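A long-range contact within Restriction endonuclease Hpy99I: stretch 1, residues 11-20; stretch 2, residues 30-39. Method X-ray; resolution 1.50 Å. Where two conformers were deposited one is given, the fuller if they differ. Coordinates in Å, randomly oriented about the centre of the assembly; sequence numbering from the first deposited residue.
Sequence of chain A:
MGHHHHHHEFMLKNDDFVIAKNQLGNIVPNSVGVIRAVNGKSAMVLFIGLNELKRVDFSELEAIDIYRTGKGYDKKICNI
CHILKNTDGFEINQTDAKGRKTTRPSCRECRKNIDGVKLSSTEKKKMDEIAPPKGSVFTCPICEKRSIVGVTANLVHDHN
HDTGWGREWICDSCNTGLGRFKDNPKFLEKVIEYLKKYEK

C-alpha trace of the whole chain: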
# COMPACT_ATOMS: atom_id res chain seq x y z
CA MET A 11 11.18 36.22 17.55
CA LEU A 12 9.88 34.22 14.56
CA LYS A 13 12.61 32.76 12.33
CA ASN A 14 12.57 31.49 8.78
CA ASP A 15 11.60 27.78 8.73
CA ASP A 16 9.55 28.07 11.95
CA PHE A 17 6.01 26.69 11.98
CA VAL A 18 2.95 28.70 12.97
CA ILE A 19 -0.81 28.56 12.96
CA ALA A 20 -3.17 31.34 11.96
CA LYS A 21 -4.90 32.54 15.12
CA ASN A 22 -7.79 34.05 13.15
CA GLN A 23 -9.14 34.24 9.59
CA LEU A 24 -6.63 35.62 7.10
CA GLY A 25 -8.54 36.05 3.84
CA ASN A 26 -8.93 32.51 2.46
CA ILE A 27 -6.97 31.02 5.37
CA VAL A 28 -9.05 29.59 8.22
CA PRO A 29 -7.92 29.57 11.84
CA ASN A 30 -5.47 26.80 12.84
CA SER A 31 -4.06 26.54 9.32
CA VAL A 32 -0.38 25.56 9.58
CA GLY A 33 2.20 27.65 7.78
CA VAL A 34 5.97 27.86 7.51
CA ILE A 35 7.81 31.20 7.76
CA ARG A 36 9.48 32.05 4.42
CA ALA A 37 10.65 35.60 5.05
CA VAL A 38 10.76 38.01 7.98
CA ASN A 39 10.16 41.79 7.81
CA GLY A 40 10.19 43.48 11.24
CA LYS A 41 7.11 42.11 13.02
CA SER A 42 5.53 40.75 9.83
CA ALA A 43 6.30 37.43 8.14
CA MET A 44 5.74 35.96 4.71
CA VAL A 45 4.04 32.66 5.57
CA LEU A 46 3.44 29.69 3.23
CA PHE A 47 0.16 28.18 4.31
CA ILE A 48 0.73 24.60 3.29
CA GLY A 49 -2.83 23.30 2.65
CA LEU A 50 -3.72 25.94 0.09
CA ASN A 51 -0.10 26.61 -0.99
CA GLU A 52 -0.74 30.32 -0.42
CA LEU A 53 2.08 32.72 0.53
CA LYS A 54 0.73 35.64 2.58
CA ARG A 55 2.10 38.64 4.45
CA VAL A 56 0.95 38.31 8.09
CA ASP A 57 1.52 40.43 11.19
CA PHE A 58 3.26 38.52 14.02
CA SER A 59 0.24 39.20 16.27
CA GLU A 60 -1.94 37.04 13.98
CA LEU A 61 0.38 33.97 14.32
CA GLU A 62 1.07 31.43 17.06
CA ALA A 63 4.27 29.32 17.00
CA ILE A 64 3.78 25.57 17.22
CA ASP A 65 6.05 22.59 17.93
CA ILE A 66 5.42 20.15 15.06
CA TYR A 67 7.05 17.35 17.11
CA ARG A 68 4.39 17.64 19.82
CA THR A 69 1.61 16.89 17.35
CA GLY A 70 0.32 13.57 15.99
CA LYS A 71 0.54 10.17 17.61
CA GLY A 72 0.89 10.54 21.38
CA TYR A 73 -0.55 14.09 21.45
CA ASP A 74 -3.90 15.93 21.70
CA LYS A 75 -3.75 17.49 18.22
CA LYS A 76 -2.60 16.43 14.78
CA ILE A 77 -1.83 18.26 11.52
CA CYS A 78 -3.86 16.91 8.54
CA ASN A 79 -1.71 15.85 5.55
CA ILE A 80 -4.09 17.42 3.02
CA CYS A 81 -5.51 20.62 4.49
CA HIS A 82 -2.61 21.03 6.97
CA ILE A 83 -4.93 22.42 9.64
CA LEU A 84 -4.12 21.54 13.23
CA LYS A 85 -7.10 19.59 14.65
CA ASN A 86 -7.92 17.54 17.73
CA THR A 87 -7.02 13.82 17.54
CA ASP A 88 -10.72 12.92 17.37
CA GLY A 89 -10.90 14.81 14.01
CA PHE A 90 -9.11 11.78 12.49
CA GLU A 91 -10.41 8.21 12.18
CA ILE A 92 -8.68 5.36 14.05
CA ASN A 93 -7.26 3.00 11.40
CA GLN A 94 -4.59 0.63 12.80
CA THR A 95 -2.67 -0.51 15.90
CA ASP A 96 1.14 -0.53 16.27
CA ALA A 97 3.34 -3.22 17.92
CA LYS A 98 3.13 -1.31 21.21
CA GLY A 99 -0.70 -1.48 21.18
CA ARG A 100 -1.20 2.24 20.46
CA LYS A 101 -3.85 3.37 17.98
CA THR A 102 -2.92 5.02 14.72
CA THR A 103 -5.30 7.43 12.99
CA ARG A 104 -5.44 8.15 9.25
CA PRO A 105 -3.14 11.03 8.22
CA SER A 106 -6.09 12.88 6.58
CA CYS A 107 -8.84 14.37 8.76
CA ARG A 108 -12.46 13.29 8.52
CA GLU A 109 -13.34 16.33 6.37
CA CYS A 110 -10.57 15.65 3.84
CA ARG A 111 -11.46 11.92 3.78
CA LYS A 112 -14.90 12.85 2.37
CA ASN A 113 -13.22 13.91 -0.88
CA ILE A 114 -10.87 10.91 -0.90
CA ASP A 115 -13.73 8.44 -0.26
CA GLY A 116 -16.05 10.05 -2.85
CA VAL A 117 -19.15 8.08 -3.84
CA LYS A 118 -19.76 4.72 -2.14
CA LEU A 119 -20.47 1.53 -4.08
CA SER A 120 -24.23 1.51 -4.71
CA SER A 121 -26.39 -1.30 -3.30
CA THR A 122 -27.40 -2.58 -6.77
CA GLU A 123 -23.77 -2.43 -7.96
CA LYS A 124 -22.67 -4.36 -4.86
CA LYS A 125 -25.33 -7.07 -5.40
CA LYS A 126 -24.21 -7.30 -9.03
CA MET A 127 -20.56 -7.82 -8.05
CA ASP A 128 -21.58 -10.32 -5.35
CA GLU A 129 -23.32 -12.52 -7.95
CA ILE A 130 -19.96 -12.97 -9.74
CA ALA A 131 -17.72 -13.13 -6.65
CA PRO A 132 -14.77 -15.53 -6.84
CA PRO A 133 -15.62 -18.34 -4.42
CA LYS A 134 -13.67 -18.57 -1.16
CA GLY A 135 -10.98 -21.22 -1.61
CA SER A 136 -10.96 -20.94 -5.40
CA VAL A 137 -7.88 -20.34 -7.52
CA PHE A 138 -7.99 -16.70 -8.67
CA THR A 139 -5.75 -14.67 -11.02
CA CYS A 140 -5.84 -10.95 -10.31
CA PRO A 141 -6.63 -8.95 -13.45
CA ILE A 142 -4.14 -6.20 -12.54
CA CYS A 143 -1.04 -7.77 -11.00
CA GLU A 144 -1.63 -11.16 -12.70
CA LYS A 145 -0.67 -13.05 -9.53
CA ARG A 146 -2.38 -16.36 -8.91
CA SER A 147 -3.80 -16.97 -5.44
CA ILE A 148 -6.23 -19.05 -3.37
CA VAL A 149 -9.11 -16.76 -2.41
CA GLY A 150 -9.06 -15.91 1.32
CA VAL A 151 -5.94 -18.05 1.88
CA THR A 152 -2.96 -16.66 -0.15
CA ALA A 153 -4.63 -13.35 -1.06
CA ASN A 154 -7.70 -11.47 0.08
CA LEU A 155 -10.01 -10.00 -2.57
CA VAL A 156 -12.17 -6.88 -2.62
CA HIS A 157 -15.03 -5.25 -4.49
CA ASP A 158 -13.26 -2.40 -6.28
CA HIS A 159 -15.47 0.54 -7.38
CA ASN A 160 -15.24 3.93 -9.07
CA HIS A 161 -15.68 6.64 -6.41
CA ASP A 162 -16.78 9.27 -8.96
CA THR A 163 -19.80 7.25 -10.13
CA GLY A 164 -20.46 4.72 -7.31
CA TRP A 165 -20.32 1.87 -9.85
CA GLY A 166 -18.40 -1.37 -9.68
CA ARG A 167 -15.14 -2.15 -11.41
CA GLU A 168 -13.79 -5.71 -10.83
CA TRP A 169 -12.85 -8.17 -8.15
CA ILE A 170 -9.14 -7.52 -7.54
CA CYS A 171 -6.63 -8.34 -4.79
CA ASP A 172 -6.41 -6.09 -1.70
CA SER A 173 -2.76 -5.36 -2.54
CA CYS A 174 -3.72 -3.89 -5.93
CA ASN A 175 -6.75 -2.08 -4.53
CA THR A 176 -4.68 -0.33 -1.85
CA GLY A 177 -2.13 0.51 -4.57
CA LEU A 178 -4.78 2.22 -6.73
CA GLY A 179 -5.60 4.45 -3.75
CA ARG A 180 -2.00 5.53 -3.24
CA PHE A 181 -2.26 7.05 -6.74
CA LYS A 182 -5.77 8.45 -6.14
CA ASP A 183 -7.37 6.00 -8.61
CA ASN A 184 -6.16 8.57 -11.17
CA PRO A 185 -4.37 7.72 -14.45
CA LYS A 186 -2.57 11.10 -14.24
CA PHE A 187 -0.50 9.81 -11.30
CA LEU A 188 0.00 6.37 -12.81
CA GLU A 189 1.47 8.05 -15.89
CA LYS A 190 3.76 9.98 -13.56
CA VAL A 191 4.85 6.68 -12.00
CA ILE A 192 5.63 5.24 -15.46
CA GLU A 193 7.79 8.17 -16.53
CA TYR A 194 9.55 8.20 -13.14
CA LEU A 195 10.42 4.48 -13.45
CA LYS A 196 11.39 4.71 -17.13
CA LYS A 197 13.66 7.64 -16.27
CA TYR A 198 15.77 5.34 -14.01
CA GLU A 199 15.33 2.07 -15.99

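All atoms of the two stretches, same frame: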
# COMPACT_ATOMS: atom_id res chain seq x y z
N MET A 11 11.94 37.31 16.87
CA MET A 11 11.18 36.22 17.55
C MET A 11 10.91 35.04 16.61
O MET A 11 11.46 33.94 16.81
CB MET A 11 9.88 36.76 18.14
CG MET A 11 9.03 35.74 18.90
SD MET A 11 9.98 34.64 19.98
CE MET A 11 8.85 34.48 21.37
N LEU A 12 10.07 35.24 15.59
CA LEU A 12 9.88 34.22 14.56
C LEU A 12 11.11 34.19 13.65
O LEU A 12 11.75 35.23 13.38
CB LEU A 12 8.60 34.44 13.74
CG LEU A 12 7.27 34.18 14.46
CD1 LEU A 12 6.10 34.70 13.62
CD2 LEU A 12 7.05 32.69 14.79
N LYS A 13 11.48 32.98 13.23
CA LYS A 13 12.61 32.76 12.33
C LYS A 13 12.11 32.06 11.08
O LYS A 13 11.14 31.30 11.12
CB LYS A 13 13.66 31.86 12.99
CG LYS A 13 14.20 32.36 14.30
CD LYS A 13 15.24 31.41 14.85
CE LYS A 13 14.70 29.99 15.10
NZ LYS A 13 15.68 29.17 15.88
N ASN A 14 12.79 32.31 9.97
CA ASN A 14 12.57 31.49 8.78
C ASN A 14 12.67 30.01 9.14
O ASN A 14 13.55 29.60 9.91
CB ASN A 14 13.55 31.88 7.66
CG ASN A 14 13.17 33.20 6.99
OD1 ASN A 14 11.98 33.54 6.92
ND2 ASN A 14 14.17 33.92 6.46
N ASP A 15 11.74 29.24 8.58
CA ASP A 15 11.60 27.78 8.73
C ASP A 15 10.78 27.39 9.96
O ASP A 15 10.45 26.21 10.11
CB ASP A 15 12.93 27.03 8.71
CG ASP A 15 13.76 27.35 7.48
OD1 ASP A 15 13.18 27.54 6.40
OD2 ASP A 15 15.00 27.35 7.61
N ASP A 16 10.44 28.35 10.82
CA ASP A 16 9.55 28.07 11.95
C ASP A 16 8.14 27.77 11.46
O ASP A 16 7.72 28.26 10.41
CB ASP A 16 9.44 29.25 12.92
CG ASP A 16 10.68 29.48 13.76
OD1 ASP A 16 11.58 28.62 13.82
OD2 ASP A 16 10.70 30.56 14.41
N PHE A 17 7.41 26.99 12.25
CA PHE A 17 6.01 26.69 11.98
C PHE A 17 5.05 27.47 12.88
O PHE A 17 5.33 27.70 14.05
CB PHE A 17 5.76 25.19 12.11
CG PHE A 17 6.36 24.40 10.98
CD1 PHE A 17 5.68 24.25 9.79
CD2 PHE A 17 7.62 23.85 11.11
CE1 PHE A 17 6.27 23.54 8.75
CE2 PHE A 17 8.20 23.15 10.07
CZ PHE A 17 7.51 23.00 8.89
N VAL A 18 3.94 27.90 12.29
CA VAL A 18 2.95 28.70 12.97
C VAL A 18 1.56 28.24 12.58
O VAL A 18 1.39 27.55 11.55
CB VAL A 18 3.07 30.19 12.59
CG1 VAL A 18 4.38 30.76 13.13
CG2 VAL A 18 2.97 30.40 11.08
N ILE A 19 0.58 28.63 13.38
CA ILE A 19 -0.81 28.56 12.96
C ILE A 19 -1.37 29.97 12.87
O ILE A 19 -0.96 30.88 13.60
CB ILE A 19 -1.69 27.70 13.89
CG1 ILE A 19 -1.57 28.15 15.34
CG2 ILE A 19 -1.34 26.21 13.69
CD1 ILE A 19 -2.51 27.41 16.29
N ALA A 20 -2.33 30.14 11.98
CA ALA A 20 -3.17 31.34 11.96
C ALA A 20 -4.07 31.34 13.18
O ALA A 20 -4.82 30.40 13.40
CB ALA A 20 -4.01 31.38 10.68
N ASN A 30 -6.17 28.06 12.58
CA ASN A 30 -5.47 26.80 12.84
C ASN A 30 -4.81 26.19 11.62
O ASN A 30 -4.20 25.12 11.71
CB ASN A 30 -6.37 25.77 13.55
CG ASN A 30 -6.84 26.26 14.88
OD1 ASN A 30 -6.13 26.99 15.55
ND2 ASN A 30 -8.05 25.89 15.26
N SER A 31 -4.85 26.91 10.50
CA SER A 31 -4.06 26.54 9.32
C SER A 31 -2.59 26.64 9.65
O SER A 31 -2.15 27.68 10.16
CB SER A 31 -4.38 27.47 8.16
OG SER A 31 -5.72 27.32 7.72
N VAL A 32 -1.82 25.59 9.35
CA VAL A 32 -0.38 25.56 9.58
C VAL A 32 0.35 26.20 8.41
O VAL A 32 0.08 25.92 7.24
CB VAL A 32 0.13 24.11 9.79
CG1 VAL A 32 1.67 24.08 10.01
CG2 VAL A 32 -0.59 23.50 10.99
N GLY A 33 1.31 27.04 8.75
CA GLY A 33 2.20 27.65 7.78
C GLY A 33 3.64 27.58 8.23
O GLY A 33 3.94 27.36 9.40
N VAL A 34 4.53 27.76 7.26
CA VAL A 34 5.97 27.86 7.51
C VAL A 34 6.43 29.28 7.16
O VAL A 34 6.00 29.89 6.16
CB VAL A 34 6.75 26.78 6.74
CG1 VAL A 34 6.55 26.88 5.25
CG2 VAL A 34 8.22 26.84 7.11
N ILE A 35 7.31 29.85 7.99
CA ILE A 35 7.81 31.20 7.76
C ILE A 35 8.85 31.18 6.65
O ILE A 35 9.82 30.43 6.72
CB ILE A 35 8.45 31.77 9.05
CG1 ILE A 35 7.44 31.74 10.20
CG2 ILE A 35 9.03 33.18 8.81
CD1 ILE A 35 6.21 32.49 9.92
N ARG A 36 8.63 32.00 5.61
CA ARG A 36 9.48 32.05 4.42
C ARG A 36 10.31 33.31 4.29
O ARG A 36 11.32 33.32 3.58
CB ARG A 36 8.62 31.86 3.15
CG ARG A 36 7.94 30.50 3.02
CD ARG A 36 8.87 29.30 3.25
NE ARG A 36 8.58 28.19 2.35
CZ ARG A 36 9.06 26.96 2.50
NH1 ARG A 36 9.81 26.66 3.55
NH2 ARG A 36 8.75 26.02 1.60
N ALA A 37 9.86 34.38 4.92
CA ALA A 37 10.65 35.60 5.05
C ALA A 37 10.16 36.35 6.27
O ALA A 37 9.03 36.19 6.69
CB ALA A 37 10.53 36.47 3.78
N VAL A 38 11.05 37.18 6.82
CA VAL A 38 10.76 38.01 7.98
C VAL A 38 11.01 39.48 7.63
O VAL A 38 12.06 39.83 7.09
CB VAL A 38 11.63 37.62 9.20
CG1 VAL A 38 11.39 38.57 10.37
CG2 VAL A 38 11.37 36.17 9.62
N ASN A 39 10.03 40.33 7.93
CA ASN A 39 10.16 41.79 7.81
C ASN A 39 9.70 42.57 9.05
O ASN A 39 8.53 42.92 9.17
CB ASN A 39 9.33 42.28 6.63
CG ASN A 39 9.95 41.93 5.31
OD1 ASN A 39 9.51 41.01 4.62
ND2 ASN A 39 10.98 42.67 4.93
O HOH W 1 11.37 28.68 5.14

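What fills the apolar centre of the contact? Ile-35, which gives up more area than any other residue here, points toward stretch 1; its CD1 lies 4.0 Å from Val-18 CG2 and 4.3 Å from Leu-12 CD1. On the other face of the sheet, Phe-17 packs beside Val-32 and Val-34, with CE1 3.8 Å from Val-34 CB and Val-34 CG2 over one ring face. Ile-19 extends this layer, its CG2 3.9 Å from Val-32 CG2.

How do the backbones hold these side chains in register? The strands run antiparallel, and Val-18 and Gly-33 bond reciprocally: Val-18 N to Gly-33 O at 2.9 Å, Gly-33 N to Val-18 O at 2.8 Å. Phe-17 faces Val-34 and Ile-19 faces Val-32 in the flanking non-hydrogen-bonded pairs. The ladder continues through Ile-35 N to Asp-16 O (2.9 Å) and Asn-30 N to Ala-20 O (2.8 Å).

What finishes the polar edge? A type II turn from Lys-13 to Asp-16 presents Asp-15 N to Ile-35 O at 2.9 Å. Asp-15 OD1 and Arg-36 NH1, 4.5 Å apart, are too distant for a salt bridge; a water joins them, donating to Asp-15 OD1 and Ile-35 O while accepting from Arg-36 NH1.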